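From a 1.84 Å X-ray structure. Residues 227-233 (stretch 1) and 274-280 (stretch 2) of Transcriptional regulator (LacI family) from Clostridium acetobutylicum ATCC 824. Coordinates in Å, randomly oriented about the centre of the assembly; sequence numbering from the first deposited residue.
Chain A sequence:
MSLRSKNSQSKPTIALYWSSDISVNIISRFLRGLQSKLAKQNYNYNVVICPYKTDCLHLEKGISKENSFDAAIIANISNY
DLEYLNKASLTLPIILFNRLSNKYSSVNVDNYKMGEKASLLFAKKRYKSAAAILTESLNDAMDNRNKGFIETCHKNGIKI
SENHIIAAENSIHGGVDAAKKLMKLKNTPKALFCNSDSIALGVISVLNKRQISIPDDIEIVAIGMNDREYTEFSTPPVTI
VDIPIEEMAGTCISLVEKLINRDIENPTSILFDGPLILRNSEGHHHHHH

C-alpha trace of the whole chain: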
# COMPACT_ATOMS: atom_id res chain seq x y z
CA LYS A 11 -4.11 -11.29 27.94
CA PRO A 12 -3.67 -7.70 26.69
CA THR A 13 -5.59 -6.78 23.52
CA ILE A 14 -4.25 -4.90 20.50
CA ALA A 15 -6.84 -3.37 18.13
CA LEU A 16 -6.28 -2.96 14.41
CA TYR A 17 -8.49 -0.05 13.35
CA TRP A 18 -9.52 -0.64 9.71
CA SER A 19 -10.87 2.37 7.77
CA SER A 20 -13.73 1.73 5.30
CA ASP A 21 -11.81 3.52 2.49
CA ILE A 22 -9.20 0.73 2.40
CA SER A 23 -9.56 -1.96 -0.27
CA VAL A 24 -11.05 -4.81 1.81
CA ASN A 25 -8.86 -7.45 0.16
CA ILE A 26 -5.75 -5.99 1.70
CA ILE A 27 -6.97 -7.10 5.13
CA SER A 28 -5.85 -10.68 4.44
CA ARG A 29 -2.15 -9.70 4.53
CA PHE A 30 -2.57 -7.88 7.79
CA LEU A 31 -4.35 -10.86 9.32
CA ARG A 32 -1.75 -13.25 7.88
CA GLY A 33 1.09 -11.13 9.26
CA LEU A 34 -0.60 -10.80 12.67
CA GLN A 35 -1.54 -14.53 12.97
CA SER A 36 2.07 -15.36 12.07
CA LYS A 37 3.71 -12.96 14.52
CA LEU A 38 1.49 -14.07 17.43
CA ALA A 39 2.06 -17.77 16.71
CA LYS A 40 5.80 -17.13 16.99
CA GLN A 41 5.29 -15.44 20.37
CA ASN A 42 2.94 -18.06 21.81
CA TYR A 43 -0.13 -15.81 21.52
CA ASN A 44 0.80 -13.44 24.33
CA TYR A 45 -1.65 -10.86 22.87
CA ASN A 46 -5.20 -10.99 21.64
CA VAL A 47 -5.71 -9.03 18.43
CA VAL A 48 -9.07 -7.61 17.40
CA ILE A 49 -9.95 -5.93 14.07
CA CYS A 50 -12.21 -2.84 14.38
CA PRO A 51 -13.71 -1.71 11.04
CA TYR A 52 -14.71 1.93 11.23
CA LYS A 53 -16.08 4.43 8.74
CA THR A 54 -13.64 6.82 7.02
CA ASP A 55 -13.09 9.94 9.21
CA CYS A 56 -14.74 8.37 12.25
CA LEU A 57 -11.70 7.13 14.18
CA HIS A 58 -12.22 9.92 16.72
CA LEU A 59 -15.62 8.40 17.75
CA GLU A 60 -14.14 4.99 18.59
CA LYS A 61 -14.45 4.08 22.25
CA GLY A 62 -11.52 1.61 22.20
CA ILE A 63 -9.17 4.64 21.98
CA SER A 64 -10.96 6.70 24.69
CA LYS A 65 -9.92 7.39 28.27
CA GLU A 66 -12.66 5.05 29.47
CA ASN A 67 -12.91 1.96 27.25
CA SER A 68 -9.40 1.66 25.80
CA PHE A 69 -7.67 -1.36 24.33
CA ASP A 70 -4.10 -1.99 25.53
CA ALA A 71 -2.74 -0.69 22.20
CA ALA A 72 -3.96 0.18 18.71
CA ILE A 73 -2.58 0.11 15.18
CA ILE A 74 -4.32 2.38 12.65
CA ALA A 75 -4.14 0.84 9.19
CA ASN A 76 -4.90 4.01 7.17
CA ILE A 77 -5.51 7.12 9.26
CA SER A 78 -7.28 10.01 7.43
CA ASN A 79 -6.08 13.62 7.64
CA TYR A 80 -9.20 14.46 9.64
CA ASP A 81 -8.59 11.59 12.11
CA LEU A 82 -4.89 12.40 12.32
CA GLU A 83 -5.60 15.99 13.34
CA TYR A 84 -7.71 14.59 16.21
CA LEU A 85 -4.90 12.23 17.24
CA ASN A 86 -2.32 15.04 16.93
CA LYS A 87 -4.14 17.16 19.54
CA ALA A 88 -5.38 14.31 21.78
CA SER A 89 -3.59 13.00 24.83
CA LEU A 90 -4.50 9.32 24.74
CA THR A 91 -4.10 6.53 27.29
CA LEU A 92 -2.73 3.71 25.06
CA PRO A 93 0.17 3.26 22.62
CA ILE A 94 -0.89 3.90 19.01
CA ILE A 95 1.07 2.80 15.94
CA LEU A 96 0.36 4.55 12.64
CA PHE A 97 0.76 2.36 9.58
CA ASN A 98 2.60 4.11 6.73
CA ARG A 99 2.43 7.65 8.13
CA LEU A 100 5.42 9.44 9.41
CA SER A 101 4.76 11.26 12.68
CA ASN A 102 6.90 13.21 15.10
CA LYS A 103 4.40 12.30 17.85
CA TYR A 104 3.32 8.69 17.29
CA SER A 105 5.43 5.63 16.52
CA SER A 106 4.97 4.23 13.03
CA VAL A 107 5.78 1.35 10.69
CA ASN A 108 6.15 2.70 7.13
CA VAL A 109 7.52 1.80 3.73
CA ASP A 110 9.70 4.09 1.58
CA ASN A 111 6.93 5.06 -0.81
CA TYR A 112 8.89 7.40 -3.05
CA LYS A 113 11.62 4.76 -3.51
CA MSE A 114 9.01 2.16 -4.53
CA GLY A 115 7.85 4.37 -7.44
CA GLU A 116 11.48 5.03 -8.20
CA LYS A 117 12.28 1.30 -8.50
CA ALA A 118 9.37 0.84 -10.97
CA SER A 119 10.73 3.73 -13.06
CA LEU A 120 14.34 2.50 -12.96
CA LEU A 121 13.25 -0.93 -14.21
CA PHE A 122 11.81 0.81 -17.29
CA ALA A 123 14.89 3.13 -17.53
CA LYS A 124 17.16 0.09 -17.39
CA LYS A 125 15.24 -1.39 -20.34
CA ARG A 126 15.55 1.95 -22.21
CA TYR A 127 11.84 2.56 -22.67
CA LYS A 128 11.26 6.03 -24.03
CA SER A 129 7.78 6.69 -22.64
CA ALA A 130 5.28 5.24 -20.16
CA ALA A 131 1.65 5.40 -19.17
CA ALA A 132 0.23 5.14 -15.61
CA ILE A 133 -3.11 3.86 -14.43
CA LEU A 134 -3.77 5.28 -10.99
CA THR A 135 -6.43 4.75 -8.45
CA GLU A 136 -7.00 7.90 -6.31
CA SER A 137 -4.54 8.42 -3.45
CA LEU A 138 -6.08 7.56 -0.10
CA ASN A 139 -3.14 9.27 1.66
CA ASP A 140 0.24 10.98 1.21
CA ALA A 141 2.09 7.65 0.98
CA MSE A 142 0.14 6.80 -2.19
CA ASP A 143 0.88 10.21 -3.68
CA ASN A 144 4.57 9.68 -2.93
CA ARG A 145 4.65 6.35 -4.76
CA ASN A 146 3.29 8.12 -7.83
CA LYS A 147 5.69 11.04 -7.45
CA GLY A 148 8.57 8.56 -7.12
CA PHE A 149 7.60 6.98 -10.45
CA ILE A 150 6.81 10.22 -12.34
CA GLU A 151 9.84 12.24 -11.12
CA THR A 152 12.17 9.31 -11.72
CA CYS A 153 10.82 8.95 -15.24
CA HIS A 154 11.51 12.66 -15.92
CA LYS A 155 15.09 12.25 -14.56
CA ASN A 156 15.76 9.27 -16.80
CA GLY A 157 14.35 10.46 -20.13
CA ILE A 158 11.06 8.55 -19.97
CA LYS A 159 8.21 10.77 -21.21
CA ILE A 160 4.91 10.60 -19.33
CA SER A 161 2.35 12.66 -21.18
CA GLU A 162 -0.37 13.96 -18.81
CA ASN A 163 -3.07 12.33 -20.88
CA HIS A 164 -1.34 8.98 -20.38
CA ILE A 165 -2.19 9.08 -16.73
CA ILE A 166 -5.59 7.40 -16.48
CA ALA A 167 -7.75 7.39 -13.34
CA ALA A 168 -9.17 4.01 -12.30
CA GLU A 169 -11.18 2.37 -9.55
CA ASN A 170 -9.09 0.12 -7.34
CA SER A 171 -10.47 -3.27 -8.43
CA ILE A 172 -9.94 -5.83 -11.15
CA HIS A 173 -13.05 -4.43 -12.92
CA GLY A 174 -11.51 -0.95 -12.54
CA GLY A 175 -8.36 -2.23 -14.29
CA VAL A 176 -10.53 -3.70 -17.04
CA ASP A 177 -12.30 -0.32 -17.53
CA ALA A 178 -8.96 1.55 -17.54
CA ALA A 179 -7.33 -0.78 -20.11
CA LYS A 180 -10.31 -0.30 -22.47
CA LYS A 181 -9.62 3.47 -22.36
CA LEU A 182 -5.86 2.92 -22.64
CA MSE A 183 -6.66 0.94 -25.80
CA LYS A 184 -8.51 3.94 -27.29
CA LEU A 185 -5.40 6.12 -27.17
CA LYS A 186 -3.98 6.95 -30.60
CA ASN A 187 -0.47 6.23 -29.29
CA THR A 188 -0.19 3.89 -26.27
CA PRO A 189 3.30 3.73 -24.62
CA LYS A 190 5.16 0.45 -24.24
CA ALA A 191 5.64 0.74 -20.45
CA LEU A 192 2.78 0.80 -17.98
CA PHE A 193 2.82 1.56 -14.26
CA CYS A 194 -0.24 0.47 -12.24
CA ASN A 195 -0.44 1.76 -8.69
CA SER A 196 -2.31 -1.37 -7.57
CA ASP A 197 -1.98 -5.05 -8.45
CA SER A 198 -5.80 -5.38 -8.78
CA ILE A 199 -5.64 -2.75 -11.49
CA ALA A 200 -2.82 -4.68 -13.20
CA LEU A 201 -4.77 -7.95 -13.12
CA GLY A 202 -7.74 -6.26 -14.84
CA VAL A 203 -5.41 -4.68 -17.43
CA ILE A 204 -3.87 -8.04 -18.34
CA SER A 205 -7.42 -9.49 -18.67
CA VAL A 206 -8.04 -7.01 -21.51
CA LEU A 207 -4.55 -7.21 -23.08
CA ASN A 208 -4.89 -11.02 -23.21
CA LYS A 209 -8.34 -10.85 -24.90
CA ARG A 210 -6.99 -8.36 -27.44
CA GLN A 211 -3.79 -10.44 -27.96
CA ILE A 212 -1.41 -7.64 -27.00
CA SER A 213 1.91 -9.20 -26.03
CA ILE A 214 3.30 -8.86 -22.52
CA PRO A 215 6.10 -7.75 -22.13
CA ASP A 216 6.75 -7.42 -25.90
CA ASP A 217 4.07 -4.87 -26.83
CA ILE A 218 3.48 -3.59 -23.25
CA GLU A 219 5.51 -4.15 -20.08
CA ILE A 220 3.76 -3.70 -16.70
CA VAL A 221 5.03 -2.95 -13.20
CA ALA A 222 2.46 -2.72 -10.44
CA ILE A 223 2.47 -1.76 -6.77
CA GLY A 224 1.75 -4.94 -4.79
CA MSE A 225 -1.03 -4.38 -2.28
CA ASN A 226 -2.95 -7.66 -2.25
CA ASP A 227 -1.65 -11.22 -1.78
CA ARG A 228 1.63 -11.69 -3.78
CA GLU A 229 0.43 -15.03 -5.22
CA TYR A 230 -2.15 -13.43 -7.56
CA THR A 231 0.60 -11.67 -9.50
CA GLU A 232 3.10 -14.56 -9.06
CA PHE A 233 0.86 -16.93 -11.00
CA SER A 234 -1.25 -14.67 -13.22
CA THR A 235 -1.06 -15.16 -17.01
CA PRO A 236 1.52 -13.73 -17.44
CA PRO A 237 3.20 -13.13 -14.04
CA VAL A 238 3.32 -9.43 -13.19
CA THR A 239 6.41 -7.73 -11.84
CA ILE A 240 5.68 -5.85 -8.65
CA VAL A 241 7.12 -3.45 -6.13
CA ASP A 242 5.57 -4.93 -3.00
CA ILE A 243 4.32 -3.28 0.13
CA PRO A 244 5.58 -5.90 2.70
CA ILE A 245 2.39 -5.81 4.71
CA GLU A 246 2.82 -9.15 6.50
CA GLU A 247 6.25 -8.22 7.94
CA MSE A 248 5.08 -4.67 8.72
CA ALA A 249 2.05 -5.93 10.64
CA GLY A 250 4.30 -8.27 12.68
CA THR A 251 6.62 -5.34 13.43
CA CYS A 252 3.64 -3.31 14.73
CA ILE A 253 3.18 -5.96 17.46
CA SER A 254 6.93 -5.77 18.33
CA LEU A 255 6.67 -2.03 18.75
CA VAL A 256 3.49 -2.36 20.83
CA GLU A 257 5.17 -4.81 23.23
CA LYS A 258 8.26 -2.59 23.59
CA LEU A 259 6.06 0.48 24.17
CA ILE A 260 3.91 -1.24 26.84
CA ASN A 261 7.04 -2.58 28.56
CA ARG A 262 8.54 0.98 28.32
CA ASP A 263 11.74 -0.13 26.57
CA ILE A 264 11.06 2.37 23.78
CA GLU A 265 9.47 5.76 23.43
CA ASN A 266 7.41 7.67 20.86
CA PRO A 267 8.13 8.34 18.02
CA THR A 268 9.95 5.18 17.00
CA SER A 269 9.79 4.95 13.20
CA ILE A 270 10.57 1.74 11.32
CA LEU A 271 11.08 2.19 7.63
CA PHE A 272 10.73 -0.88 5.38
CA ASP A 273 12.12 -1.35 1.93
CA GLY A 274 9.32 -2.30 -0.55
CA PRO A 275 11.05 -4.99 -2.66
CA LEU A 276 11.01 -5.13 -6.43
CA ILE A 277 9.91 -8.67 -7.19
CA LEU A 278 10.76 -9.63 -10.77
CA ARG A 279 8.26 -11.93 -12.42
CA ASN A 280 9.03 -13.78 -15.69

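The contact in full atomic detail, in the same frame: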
# COMPACT_ATOMS: atom_id res chain seq x y z
N ASP A 227 -2.44 -9.99 -1.84
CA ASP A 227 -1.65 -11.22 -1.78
C ASP A 227 -0.71 -11.42 -3.00
O ASP A 227 -1.16 -11.45 -4.13
CB ASP A 227 -2.66 -12.37 -1.64
CG ASP A 227 -2.04 -13.67 -1.22
OD1 ASP A 227 -0.98 -14.06 -1.77
OD2 ASP A 227 -2.70 -14.35 -0.38
N ARG A 228 0.60 -11.51 -2.74
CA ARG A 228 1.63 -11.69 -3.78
C ARG A 228 1.36 -12.86 -4.77
O ARG A 228 1.83 -12.83 -5.92
CB ARG A 228 2.98 -11.96 -3.11
CG ARG A 228 3.59 -10.78 -2.34
CD ARG A 228 5.00 -11.21 -1.82
NE ARG A 228 5.71 -10.06 -1.27
CZ ARG A 228 6.64 -10.11 -0.30
NH1 ARG A 228 6.99 -11.28 0.24
NH2 ARG A 228 7.23 -8.98 0.12
N GLU A 229 0.63 -13.88 -4.33
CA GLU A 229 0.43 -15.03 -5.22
C GLU A 229 -0.42 -14.73 -6.47
O GLU A 229 -0.29 -15.44 -7.49
CB GLU A 229 -0.13 -16.25 -4.45
CG GLU A 229 0.98 -16.97 -3.70
CD GLU A 229 0.58 -18.33 -3.14
OE1 GLU A 229 -0.42 -18.93 -3.59
OE2 GLU A 229 1.31 -18.78 -2.23
N TYR A 230 -1.31 -13.75 -6.39
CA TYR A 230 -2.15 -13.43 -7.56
C TYR A 230 -1.30 -12.95 -8.73
O TYR A 230 -1.55 -13.29 -9.89
CB TYR A 230 -3.25 -12.43 -7.22
CG TYR A 230 -4.35 -13.00 -6.37
CD1 TYR A 230 -5.31 -13.86 -6.92
CD2 TYR A 230 -4.45 -12.68 -5.02
CE1 TYR A 230 -6.34 -14.40 -6.13
CE2 TYR A 230 -5.49 -13.21 -4.22
CZ TYR A 230 -6.42 -14.06 -4.79
OH TYR A 230 -7.42 -14.59 -4.01
N THR A 231 -0.28 -12.16 -8.43
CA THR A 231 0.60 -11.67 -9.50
C THR A 231 1.76 -12.65 -9.77
O THR A 231 2.37 -12.59 -10.85
CB THR A 231 1.16 -10.28 -9.15
OG1 THR A 231 1.71 -10.30 -7.82
CG2 THR A 231 0.04 -9.20 -9.22
N GLU A 232 2.05 -13.55 -8.82
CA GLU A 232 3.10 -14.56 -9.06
C GLU A 232 2.65 -15.51 -10.17
O GLU A 232 3.44 -15.88 -11.04
CB GLU A 232 3.41 -15.38 -7.80
CG GLU A 232 4.64 -16.33 -7.98
CD GLU A 232 5.00 -17.11 -6.74
OE1 GLU A 232 4.35 -16.96 -5.70
OE2 GLU A 232 5.95 -17.93 -6.82
N PHE A 233 1.38 -15.87 -10.15
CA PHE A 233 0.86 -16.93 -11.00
C PHE A 233 -0.21 -16.49 -11.97
O PHE A 233 -0.94 -17.33 -12.51
CB PHE A 233 0.31 -18.08 -10.14
CG PHE A 233 1.34 -18.71 -9.22
CD1 PHE A 233 2.39 -19.48 -9.72
CD2 PHE A 233 1.21 -18.57 -7.84
CE1 PHE A 233 3.35 -20.09 -8.86
CE2 PHE A 233 2.12 -19.18 -6.95
CZ PHE A 233 3.20 -19.94 -7.45
N GLY A 274 10.33 -1.52 0.22
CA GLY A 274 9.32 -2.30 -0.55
C GLY A 274 10.03 -2.99 -1.70
O GLY A 274 10.55 -2.31 -2.57
N PRO A 275 10.15 -4.34 -1.67
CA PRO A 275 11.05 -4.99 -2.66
C PRO A 275 10.49 -5.01 -4.08
O PRO A 275 9.28 -5.25 -4.27
CB PRO A 275 11.14 -6.44 -2.19
CG PRO A 275 9.83 -6.67 -1.51
CD PRO A 275 9.53 -5.34 -0.78
N LEU A 276 11.37 -4.81 -5.06
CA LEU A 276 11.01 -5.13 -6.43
C LEU A 276 11.10 -6.64 -6.63
O LEU A 276 12.16 -7.28 -6.41
CB LEU A 276 11.89 -4.38 -7.43
CG LEU A 276 11.80 -4.76 -8.92
CD1 LEU A 276 10.52 -4.24 -9.55
CD2 LEU A 276 13.00 -4.16 -9.64
N ILE A 277 9.98 -7.23 -7.02
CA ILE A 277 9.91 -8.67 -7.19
C ILE A 277 9.73 -8.95 -8.66
O ILE A 277 8.66 -8.76 -9.20
CB ILE A 277 8.80 -9.31 -6.35
CG1 ILE A 277 8.96 -8.90 -4.87
CG2 ILE A 277 8.78 -10.85 -6.54
CD1 ILE A 277 7.92 -9.51 -3.92
N LEU A 278 10.81 -9.37 -9.32
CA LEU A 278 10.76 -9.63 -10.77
C LEU A 278 10.00 -10.91 -11.08
O LEU A 278 10.27 -11.98 -10.51
CB LEU A 278 12.19 -9.73 -11.34
CG LEU A 278 13.14 -8.54 -11.17
CD1 LEU A 278 14.53 -8.85 -11.78
CD2 LEU A 278 12.55 -7.30 -11.79
N ARG A 279 9.02 -10.79 -11.95
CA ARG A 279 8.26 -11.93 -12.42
C ARG A 279 8.59 -12.11 -13.89
O ARG A 279 8.83 -11.13 -14.59
CB ARG A 279 6.76 -11.73 -12.20
CG ARG A 279 6.24 -12.34 -10.91
CD ARG A 279 6.77 -11.60 -9.71
NE ARG A 279 6.22 -12.12 -8.44
CZ ARG A 279 5.07 -11.70 -7.91
NH1 ARG A 279 4.35 -10.77 -8.53
NH2 ARG A 279 4.66 -12.18 -6.73
N ASN A 280 8.66 -13.36 -14.32
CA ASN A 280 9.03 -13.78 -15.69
C ASN A 280 10.16 -14.79 -15.73
O ASN A 280 11.09 -14.72 -14.93
CB ASN A 280 9.38 -12.65 -16.65
CG ASN A 280 8.85 -12.91 -18.06
OD1 ASN A 280 8.00 -13.79 -18.26
ND2 ASN A 280 9.35 -12.14 -19.04

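A short helical segment, running through E232, packs against an extended stretch that includes the strand residues I277 and L276. The backbones stay well apart: the nearest CA atoms across the contact, those of E232 and R279, are 6.7 Å from each other, and no backbone-to-backbone hydrogen bond joins the two stretches. Side chains therefore bridge the gap, burying 271 Å² in total, with R279 contributing the largest share.

R279 reaches across to the helix and places its guanidinium beside the backbone. Its NH1 donates to T231 OG1 at 2.8 Å with a nearly straight N-H...O angle of 160°, and NH1 is also hydrogen-bonded elsewhere in the structure. Its NH2 lies 3.0 Å from R228 O, but the 134° angle makes this bond weak. That carbonyl is already engaged within the helix, accepting from E232 N (R228 O to E232 N, 3.0 Å) and, weakly, from T231 N (R228 O to T231 N, 3.3 Å), so R279 adds to an acceptor that is not otherwise idle. E232 CB lies over one face of the R279 guanidinium, 3.6 Å from R279 NH2; the end of the E232 side chain leads away, so its aliphatic part makes the contact and no salt bridge forms.

The second arginine, R228, points the other way across the contact, from helix to strand. Here the contact is van der Waals packing of aliphatic carbon against the charged guanidinium: I277 CD1 lies over one face of the R228 guanidinium, 3.5 Å from R228 NE, and P275 CG approaches R228 NH2 to 3.8 Å. Neither neighbour offers a side-chain acceptor, and R228 NE and NH2 find their hydrogen bonds elsewhere in the structure.

At the start of the helix, D227 serves as the N-cap: its OD1 accepts from E229 N at 3.0 Å, satisfying an amide that lacks a preceding helical carbonyl.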